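Side-chain contacts in exopolygalacturonase (Yersinia enterocolitica, PDB 2UVF), which hydrolyses polygalacturonate, the main chain of pectin, from its ends as an exo-acting family 28 glycoside hydrolase: residues Q70-A74 with G75-G79; A81-N84 with N85-F88; N158-F162 with G163-D167; N172-A175 with I176-I180. All coordinates share one frame; numbering follows the deposited sequence.

Along the chain the four contacts come in series and form two neighbouring pairs. Interactions 1 and 2 belong to the N-terminal fibronectin type III domain: strand 76-80 of the hairpin runs straight into helix 81-88, and I71 CD1 lies 4.2 Å from A81 N. Interactions 3 and 4 share the start of the parallel beta-helix, their centres about 8 Å apart, where the loop after strand 156-158 rests on helix 173-181 and N172 OD1 accepts from I165 N at 3.0 Å. Between the pairs, centres are about 35 to 43 Å apart. One pair thus lies in the fibronectin type III domain, the other at the N-terminal end of the beta-helix that carries the sugar-binding pocket.

Interaction 1. Residues Q70-A74 with G75-G79; sequences QIFSA and GKLLG
F72 and L77 face each other in a two-residue beta hairpin of the fibronectin type III domain, strands 66-73 and 76-80 being joined by a type I' turn from S73 to K76. Backbone bonds close it. K76 N gives to S73 O at 3.0 Å, the bond back from S73 N to K76 O being weak. Farther along, I71 O takes L78 N at 2.7 Å and G79 O takes I71 N; with L78 and G79 both opposite I71, this is a classic beta bulge.

Apolar contacts split between the two faces. On one, L77, its CG anti to the backbone N (chi1 179°), carries CD1 over to F72 CE1 at 3.7 Å and toward the amide end of Q70, whose NE2 bonds to Q133. The F72 ring has the carbonyl carbon of K76 near its plane, at the edge. On the other face, beside F115 and F128, L78 crosses I71 at about a right angle. S73 OG bonds to Q127 O, while S73 CB packs against L78. One methyl links both partners there: L78 CD1 lies 3.8 Å from I71 CG2 and 3.5 Å from S73 CB.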
loop_
_atom_site.group_PDB
_atom_site.type_symbol
_atom_site.label_atom_id
_atom_site.label_comp_id
_atom_site.label_asym_id
_atom_site.label_seq_id
_atom_site.Cartn_x
_atom_site.Cartn_y
_atom_site.Cartn_z
ATOM N N GLN A 70 -16.467 20.648 0.321
ATOM C CA GLN A 70 -16.926 21.207 1.601
ATOM C C GLN A 70 -17.872 20.243 2.287
ATOM O O GLN A 70 -18.719 19.636 1.635
ATOM C CB GLN A 70 -17.662 22.532 1.395
ATOM C CG GLN A 70 -16.845 23.656 0.784
ATOM C CD GLN A 70 -17.554 25.007 0.890
ATOM O OE1 GLN A 70 -18.736 25.082 1.265
ATOM N NE2 GLN A 70 -16.843 26.077 0.553
ATOM N N ILE A 71 -17.753 20.142 3.608
ATOM C CA ILE A 71 -18.435 19.094 4.376
ATOM C C ILE A 71 -19.397 19.678 5.416
ATOM O O ILE A 71 -19.016 20.520 6.213
ATOM C CB ILE A 71 -17.409 18.087 5.013
ATOM C CG1 ILE A 71 -16.790 17.194 3.929
ATOM C CG2 ILE A 71 -18.070 17.206 6.056
ATOM C CD1 ILE A 71 -15.601 17.803 3.202
ATOM N N PHE A 72 -20.644 19.214 5.386
ATOM C CA PHE A 72 -21.707 19.729 6.254
ATOM C C PHE A 72 -22.346 18.607 7.055
ATOM O O PHE A 72 -22.699 17.563 6.498
ATOM C CB PHE A 72 -22.811 20.402 5.425
ATOM C CG PHE A 72 -22.312 21.315 4.332
ATOM C CD1 PHE A 72 -22.201 22.686 4.551
ATOM C CD2 PHE A 72 -22.003 20.811 3.071
ATOM C CE1 PHE A 72 -21.759 23.540 3.551
ATOM C CE2 PHE A 72 -21.558 21.663 2.069
ATOM C CZ PHE A 72 -21.439 23.034 2.311
ATOM N N SER A 73 -22.490 18.819 8.362
ATOM C CA SER A 73 -23.312 17.950 9.196
ATOM C C SER A 73 -24.610 18.695 9.460
ATOM O O SER A 73 -24.584 19.864 9.887
ATOM C CB SER A 73 -22.610 17.600 10.508
ATOM O OG SER A 73 -23.465 16.880 11.385
ATOM N N ALA A 74 -25.739 18.032 9.203
ATOM C CA ALA A 74 -27.064 18.669 9.276
ATOM C C ALA A 74 -27.028 20.084 8.681
ATOM O O ALA A 74 -27.382 21.065 9.344
ATOM C CB ALA A 74 -27.605 18.674 10.720
ATOM N N GLY A 75 -26.546 20.169 7.439
ATOM C CA GLY A 75 -26.509 21.415 6.667
ATOM C C GLY A 75 -25.690 22.570 7.212
ATOM O O GLY A 75 -25.708 23.647 6.635
ATOM N N LYS A 76 -24.993 22.363 8.328
ATOM C CA LYS A 76 -24.036 23.363 8.819
ATOM C C LYS A 76 -22.599 22.991 8.426
ATOM O O LYS A 76 -22.178 21.839 8.600
ATOM C CB LYS A 76 -24.135 23.570 10.337
ATOM C CG LYS A 76 -23.718 24.995 10.762
ATOM C CD LYS A 76 -23.154 25.074 12.194
ATOM C CE LYS A 76 -21.724 24.518 12.287
ATOM N NZ LYS A 76 -21.696 23.088 12.728
ATOM N N LEU A 77 -21.866 23.974 7.898
ATOM C CA LEU A 77 -20.501 23.771 7.411
ATOM C C LEU A 77 -19.536 23.319 8.511
ATOM O O LEU A 77 -19.437 23.963 9.570
ATOM C CB LEU A 77 -19.984 25.042 6.717
ATOM C CG LEU A 77 -18.556 25.079 6.146
ATOM C CD1 LEU A 77 -18.404 24.195 4.897
ATOM C CD2 LEU A 77 -18.170 26.509 5.831
ATOM N N LEU A 78 -18.840 22.206 8.254
ATOM C CA LEU A 78 -17.789 21.710 9.150
ATOM C C LEU A 78 -16.400 22.185 8.720
ATOM O O LEU A 78 -15.487 22.332 9.553
ATOM C CB LEU A 78 -17.839 20.173 9.251
ATOM C CG LEU A 78 -19.103 19.577 9.884
ATOM C CD1 LEU A 78 -19.240 18.102 9.558
ATOM C CD2 LEU A 78 -19.126 19.800 11.391
ATOM N N GLY A 79 -16.242 22.423 7.419
ATOM C CA GLY A 79 -14.977 22.896 6.865
ATOM C C GLY A 79 -14.673 22.407 5.460
ATOM O O GLY A 79 -15.520 21.811 4.799
#

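Interaction 2. Residues A81-N84 with N85-F88; sequences ASDN and NDNF
A81 and N85 sit one turn apart in helix 81-88, a short two-turn helix of the fibronectin type III domain following strand 76-80. Its i to i+4 bonds run from N85 N to A81 O, D86 N to S82 O and F88 N to N84 O. N85 N to A81 O is the shortest, 2.8 Å, and nearly straight. Between the last two, N87 N makes only weak bonds, to D83 O and to N84 O.

The N85 side chain folds back on its own helix. Its ND2 gives a second bond to A81 O, 2.9 Å long, so that two N-H groups grip one carbonyl; the oxygen lies near the N85 amide plane, but ND2 comes from above the carbonyl plane. The ND2 bond, with a weak second one to N114 O, helps to set the rotation of the amide. The side chain also touches M112 and N395, so this turn meets the beta-helix domain.

On the more exposed side D86 OD2 stands 4.1 Å from D83 OD1, the carboxylate planes 52° apart. K92, in a salt bridge with D86 and bonded to S82 O, probably offsets the negative charge of D83, D86 and D96.

The F88 ring meets side chains at one face and at an edge. N87 CG lies 3.7 Å above the centre of one face. N84, its CG anti to the backbone N (chi1 -174°), extends its amide to the ring edge with the planes 47° apart. Its OD1 accepts from T116 N, and its ND2 lies 3.3 Å from F88 CE2.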
loop_
_atom_site.group_PDB
_atom_site.type_symbol
_atom_site.label_atom_id
_atom_site.label_comp_id
_atom_site.label_asym_id
_atom_site.label_seq_id
_atom_site.Cartn_x
_atom_site.Cartn_y
_atom_site.Cartn_z
ATOM N N ALA A 81 -12.187 20.144 2.735
ATOM C CA ALA A 81 -11.338 18.943 2.631
ATOM C C ALA A 81 -9.847 19.262 2.752
ATOM O O ALA A 81 -9.134 18.623 3.535
ATOM C CB ALA A 81 -11.624 18.189 1.332
ATOM N N SER A 82 -9.401 20.278 2.001
ATOM C CA SER A 82 -8.006 20.751 1.999
ATOM C C SER A 82 -7.465 21.116 3.385
ATOM O O SER A 82 -6.405 20.619 3.781
ATOM C CB SER A 82 -7.852 21.949 1.062
ATOM O OG SER A 82 -8.700 23.018 1.469
ATOM N N ASP A 83 -8.182 21.984 4.108
ATOM C CA ASP A 83 -7.778 22.433 5.453
ATOM C C ASP A 83 -7.892 21.320 6.498
ATOM O O ASP A 83 -7.104 21.248 7.442
ATOM C CB ASP A 83 -8.598 23.664 5.911
ATOM C CG ASP A 83 -8.634 24.802 4.864
ATOM O OD1 ASP A 83 -7.570 25.161 4.285
ATOM O OD2 ASP A 83 -9.740 25.355 4.642
ATOM N N ASN A 84 -8.890 20.461 6.333
ATOM C CA ASN A 84 -9.020 19.286 7.178
ATOM C C ASN A 84 -7.827 18.356 7.023
ATOM O O ASN A 84 -7.175 17.999 8.005
ATOM C CB ASN A 84 -10.295 18.532 6.870
ATOM C CG ASN A 84 -10.529 17.393 7.833
ATOM O OD1 ASN A 84 -10.237 16.222 7.532
ATOM N ND2 ASN A 84 -11.060 17.723 8.996
ATOM N N ASN A 85 -7.525 17.988 5.784
ATOM C CA ASN A 85 -6.276 17.258 5.506
ATOM C C ASN A 85 -4.988 17.915 6.066
ATOM O O ASN A 85 -4.109 17.201 6.552
ATOM C CB ASN A 85 -6.171 16.924 4.019
ATOM C CG ASN A 85 -6.982 15.678 3.635
ATOM O OD1 ASN A 85 -6.405 14.614 3.408
ATOM N ND2 ASN A 85 -8.320 15.809 3.559
ATOM N N ASP A 86 -4.881 19.252 6.053
ATOM C CA ASP A 86 -3.699 19.922 6.643
ATOM C C ASP A 86 -3.528 19.551 8.124
ATOM O O ASP A 86 -2.414 19.393 8.613
ATOM C CB ASP A 86 -3.755 21.465 6.506
ATOM C CG ASP A 86 -3.627 21.956 5.062
ATOM O OD1 ASP A 86 -3.041 21.252 4.218
ATOM O OD2 ASP A 86 -4.112 23.076 4.776
ATOM N N ASN A 87 -4.650 19.413 8.822
ATOM C CA ASN A 87 -4.692 19.046 10.245
ATOM C C ASN A 87 -4.437 17.535 10.504
ATOM O O ASN A 87 -3.611 17.174 11.359
ATOM C CB ASN A 87 -6.057 19.510 10.809
ATOM C CG ASN A 87 -6.203 19.325 12.322
ATOM O OD1 ASN A 87 -5.310 18.824 13.014
ATOM N ND2 ASN A 87 -7.368 19.741 12.846
ATOM N N PHE A 88 -5.123 16.672 9.749
ATOM C CA PHE A 88 -5.131 15.224 10.017
ATOM C C PHE A 88 -4.299 14.285 9.110
ATOM O O PHE A 88 -3.963 13.200 9.538
ATOM C CB PHE A 88 -6.579 14.716 10.120
ATOM C CG PHE A 88 -7.420 15.469 11.141
ATOM C CD1 PHE A 88 -7.185 15.319 12.514
ATOM C CD2 PHE A 88 -8.428 16.334 10.723
ATOM C CE1 PHE A 88 -7.953 16.017 13.459
ATOM C CE2 PHE A 88 -9.201 17.030 11.650
ATOM C CZ PHE A 88 -8.972 16.875 13.017
#

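Interaction 3. Residues N158-F162 with G163-D167; sequences NVRDF and GAIDD
The guanidinium of R160 carries the carbonyl oxygen of A164 over one face, 3.8 Å above its plane and displaced toward the rim. I165 CA and D166 N approach the same group obliquely, with NH1 3.6 Å from D166 N. A bend at chi3 (81°) folds the arginine along the chain that follows: CG passes 3.4 Å from A164 O before the planar end reaches I165 and D166. NH1 bonds to Y196 OH, and D166 OD2 turns to T195 N, so both polar ends are tied to the start of strand 194-202. The other flat group, the F162 ring, has N158 O at its edge, in plane, and packs on Q178 and A179 of helix 173-181.

The backbone makes a single helix-like turn closed by a Schellman-type pair of bonds, A164 N to V159 O and G163 N to R160 O. V159 O also accepts from F162 N, its two donors arriving from opposite faces of the carbonyl plane. G163 N reaches R160 O at 3.2 Å from well above the carbonyl plane, and the chain swings round at G163, whose phi is positive (95°).

On the buried side A164 CB sits 3.2 Å from V159 O and 3.8 Å from V159 CG2. V159 in turn rests on V189 and I191, and A164 on A175. The turn begins with an Asx turn, N158 OD1 accepting from R160 N at 2.7 Å, and ends in the Schellman motif, as the chain leaves strand 156-158 at the N-terminal end of the parallel beta-helix.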
loop_
_atom_site.group_PDB
_atom_site.type_symbol
_atom_site.label_atom_id
_atom_site.label_comp_id
_atom_site.label_asym_id
_atom_site.label_seq_id
_atom_site.Cartn_x
_atom_site.Cartn_y
_atom_site.Cartn_z
ATOM N N ASN A 158 -4.698 -1.083 29.625
ATOM C CA ASN A 158 -3.338 -0.572 29.508
ATOM C C ASN A 158 -2.354 -1.715 29.758
ATOM O O ASN A 158 -2.487 -2.435 30.739
ATOM C CB ASN A 158 -3.142 0.598 30.484
ATOM C CG ASN A 158 -1.738 1.198 30.436
ATOM O OD1 ASN A 158 -0.763 0.535 30.069
ATOM N ND2 ASN A 158 -1.633 2.462 30.836
ATOM N N VAL A 159 -1.387 -1.895 28.857
ATOM C CA VAL A 159 -0.443 -3.026 28.954
ATOM C C VAL A 159 0.487 -2.922 30.166
ATOM O O VAL A 159 1.134 -3.909 30.544
ATOM C CB VAL A 159 0.410 -3.267 27.642
ATOM C CG1 VAL A 159 -0.484 -3.541 26.438
ATOM C CG2 VAL A 159 1.390 -2.120 27.369
ATOM N N ARG A 160 0.556 -1.728 30.758
ATOM C CA ARG A 160 1.376 -1.494 31.953
ATOM C C ARG A 160 0.763 -2.146 33.194
ATOM O O ARG A 160 1.483 -2.522 34.115
ATOM C CB ARG A 160 1.615 -0.001 32.184
ATOM C CG ARG A 160 2.631 0.600 31.230
ATOM C CD ARG A 160 3.054 1.995 31.648
ATOM N NE ARG A 160 4.072 1.969 32.699
ATOM C CZ ARG A 160 5.390 1.925 32.484
ATOM N NH1 ARG A 160 5.880 1.903 31.247
ATOM N NH2 ARG A 160 6.229 1.908 33.516
ATOM N N ASP A 161 -0.562 -2.300 33.187
ATOM C CA ASP A 161 -1.295 -2.985 34.248
ATOM C C ASP A 161 -1.058 -4.500 34.244
ATOM O O ASP A 161 -1.470 -5.201 35.178
ATOM C CB ASP A 161 -2.797 -2.667 34.148
ATOM C CG ASP A 161 -3.094 -1.184 34.328
ATOM O OD1 ASP A 161 -2.214 -0.444 34.816
ATOM O OD2 ASP A 161 -4.207 -0.750 33.980
ATOM N N PHE A 162 -0.387 -4.995 33.201
ATOM C CA PHE A 162 -0.022 -6.410 33.098
ATOM C C PHE A 162 1.485 -6.616 33.144
ATOM O O PHE A 162 1.978 -7.690 32.793
ATOM C CB PHE A 162 -0.612 -7.041 31.838
ATOM C CG PHE A 162 -2.109 -7.069 31.823
ATOM C CD1 PHE A 162 -2.798 -8.249 32.101
ATOM C CD2 PHE A 162 -2.838 -5.909 31.547
ATOM C CE1 PHE A 162 -4.189 -8.271 32.091
ATOM C CE2 PHE A 162 -4.224 -5.923 31.537
ATOM C CZ PHE A 162 -4.899 -7.101 31.815
ATOM N N GLY A 163 2.210 -5.587 33.579
ATOM C CA GLY A 163 3.641 -5.699 33.827
ATOM C C GLY A 163 4.578 -5.288 32.705
ATOM O O GLY A 163 5.775 -5.597 32.748
ATOM N N ALA A 164 4.048 -4.587 31.706
ATOM C CA ALA A 164 4.882 -4.059 30.635
ATOM C C ALA A 164 5.574 -2.784 31.084
ATOM O O ALA A 164 4.949 -1.891 31.665
ATOM C CB ALA A 164 4.075 -3.821 29.366
ATOM N N ILE A 165 6.870 -2.705 30.804
ATOM C CA ILE A 165 7.691 -1.608 31.284
ATOM C C ILE A 165 8.713 -1.160 30.231
ATOM O O ILE A 165 9.317 -1.984 29.541
ATOM C CB ILE A 165 8.356 -1.975 32.650
ATOM C CG1 ILE A 165 9.279 -0.851 33.144
ATOM C CG2 ILE A 165 9.022 -3.352 32.578
ATOM C CD1 ILE A 165 10.304 -1.282 34.160
ATOM N N ASP A 166 8.874 0.157 30.112
ATOM C CA ASP A 166 9.893 0.757 29.261
ATOM C C ASP A 166 11.264 0.680 29.935
ATOM O O ASP A 166 11.592 1.506 30.799
ATOM C CB ASP A 166 9.510 2.212 28.937
ATOM C CG ASP A 166 10.691 3.057 28.419
ATOM O OD1 ASP A 166 10.761 4.250 28.803
ATOM O OD2 ASP A 166 11.536 2.549 27.637
ATOM N N ASP A 167 12.051 -0.327 29.556
ATOM C CA ASP A 167 13.486 -0.360 29.907
ATOM C C ASP A 167 14.364 -0.496 28.648
ATOM O O ASP A 167 14.548 0.510 27.979
ATOM C CB ASP A 167 13.838 -1.316 31.076
ATOM C CG ASP A 167 12.774 -2.399 31.322
ATOM O OD1 ASP A 167 11.983 -2.694 30.396
ATOM O OD2 ASP A 167 12.740 -2.957 32.446
#

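Interaction 4. Residues N172-A175 with I176-I180; sequences NTKA and IQQAI
I176 packs back against N172 on the buried side of helix 173-181. With CG1 anti to the carbonyl carbon (chi1 -63°), the chain runs toward the helix start, and CD1 arrives 3.7 Å from N172 CB and 3.6 Å from N172 O. That same oxygen accepts from I176 N in a nearly straight bond of 2.9 Å. N172 holds the N-cap position, yet its amide makes no capping bond: OD1 accepts from I165 N and ND2 gives to K197 O, tying the helix start to the preceding loop and to strand 194-202. I176 continues onto S198 and L201.

The other side is looser. K174 and Q178 lie one turn apart and exposed; their side chains approach at an angle, and K174 CG comes no nearer than 3.8 Å to Q178 OE1. Closer approaches here are to the backbone: Q178 CB is 3.0 Å from K174 O, which also accepts from Q178 N.

A helix with one side packed and the other exposed, set between strands 156-158 and 187-191, is consistent with the N-terminal cap commonly found on pectinase-type parallel beta-helices, where it covers the end of the hydrophobic core.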
loop_
_atom_site.group_PDB
_atom_site.type_symbol
_atom_site.label_atom_id
_atom_site.label_comp_id
_atom_site.label_asym_id
_atom_site.label_seq_id
_atom_site.Cartn_x
_atom_site.Cartn_y
_atom_site.Cartn_z
ATOM N N ASN A 172 8.429 -7.861 26.793
ATOM C CA ASN A 172 7.051 -7.614 27.202
ATOM C C ASN A 172 6.001 -8.474 26.506
ATOM O O ASN A 172 4.807 -8.230 26.684
ATOM C CB ASN A 172 6.708 -6.130 27.016
ATOM C CG ASN A 172 7.491 -5.228 27.944
ATOM O OD1 ASN A 172 7.211 -5.156 29.141
ATOM N ND2 ASN A 172 8.474 -4.523 27.394
ATOM N N THR A 173 6.436 -9.471 25.727
ATOM C CA THR A 173 5.520 -10.342 24.964
ATOM C C THR A 173 4.373 -10.826 25.836
ATOM O O THR A 173 3.213 -10.777 25.418
ATOM C CB THR A 173 6.210 -11.607 24.390
ATOM O OG1 THR A 173 7.491 -11.279 23.843
ATOM C CG2 THR A 173 5.349 -12.248 23.316
ATOM N N LYS A 174 4.724 -11.283 27.045
ATOM C CA LYS A 174 3.786 -11.865 28.011
ATOM C C LYS A 174 2.821 -10.839 28.608
ATOM O O LYS A 174 1.614 -11.081 28.675
ATOM C CB LYS A 174 4.550 -12.603 29.115
ATOM C CG LYS A 174 3.866 -13.895 29.544
ATOM C CD LYS A 174 4.880 -14.969 29.948
ATOM C CE LYS A 174 4.439 -16.355 29.473
ATOM N NZ LYS A 174 4.649 -16.531 27.999
ATOM N N ALA A 175 3.358 -9.698 29.029
ATOM C CA ALA A 175 2.545 -8.581 29.505
ATOM C C ALA A 175 1.536 -8.121 28.448
ATOM O O ALA A 175 0.329 -8.061 28.720
ATOM C CB ALA A 175 3.440 -7.432 29.921
ATOM N N ILE A 176 2.034 -7.819 27.244
ATOM C CA ILE A 176 1.194 -7.356 26.129
ATOM C C ILE A 176 0.163 -8.410 25.710
ATOM O O ILE A 176 -1.001 -8.085 25.480
ATOM C CB ILE A 176 2.044 -6.893 24.904
ATOM C CG1 ILE A 176 2.908 -5.680 25.278
ATOM C CG2 ILE A 176 1.143 -6.538 23.712
ATOM C CD1 ILE A 176 4.168 -5.525 24.462
ATOM N N GLN A 177 0.597 -9.665 25.624
ATOM C CA GLN A 177 -0.305 -10.779 25.312
ATOM C C GLN A 177 -1.369 -10.958 26.384
ATOM O O GLN A 177 -2.535 -11.163 26.065
ATOM C CB GLN A 177 0.477 -12.078 25.144
ATOM C CG GLN A 177 -0.282 -13.132 24.389
ATOM C CD GLN A 177 -0.396 -12.797 22.926
ATOM O OE1 GLN A 177 -1.482 -12.465 22.437
ATOM N NE2 GLN A 177 0.734 -12.862 22.217
ATOM N N GLN A 178 -0.951 -10.872 27.647
ATOM C CA GLN A 178 -1.846 -10.914 28.804
ATOM C C GLN A 178 -2.944 -9.861 28.643
ATOM O O GLN A 178 -4.135 -10.165 28.819
ATOM C CB GLN A 178 -1.045 -10.662 30.090
ATOM C CG GLN A 178 -1.208 -11.699 31.183
ATOM C CD GLN A 178 0.137 -12.176 31.718
ATOM O OE1 GLN A 178 0.620 -13.240 31.326
ATOM N NE2 GLN A 178 0.757 -11.381 32.597
ATOM N N ALA A 179 -2.536 -8.637 28.277
ATOM C CA ALA A 179 -3.468 -7.517 28.069
ATOM C C ALA A 179 -4.465 -7.749 26.933
ATOM O O ALA A 179 -5.650 -7.456 27.086
ATOM C CB ALA A 179 -2.707 -6.196 27.871
ATOM N N ILE A 180 -3.987 -8.274 25.800
ATOM C CA ILE A 180 -4.873 -8.633 24.677
ATOM C C ILE A 180 -5.794 -9.794 25.056
ATOM O O ILE A 180 -6.967 -9.805 24.677
ATOM C CB ILE A 180 -4.092 -8.992 23.374
ATOM C CG1 ILE A 180 -3.247 -7.807 22.887
ATOM C CG2 ILE A 180 -5.055 -9.434 22.274
ATOM C CD1 ILE A 180 -2.073 -8.207 21.999
#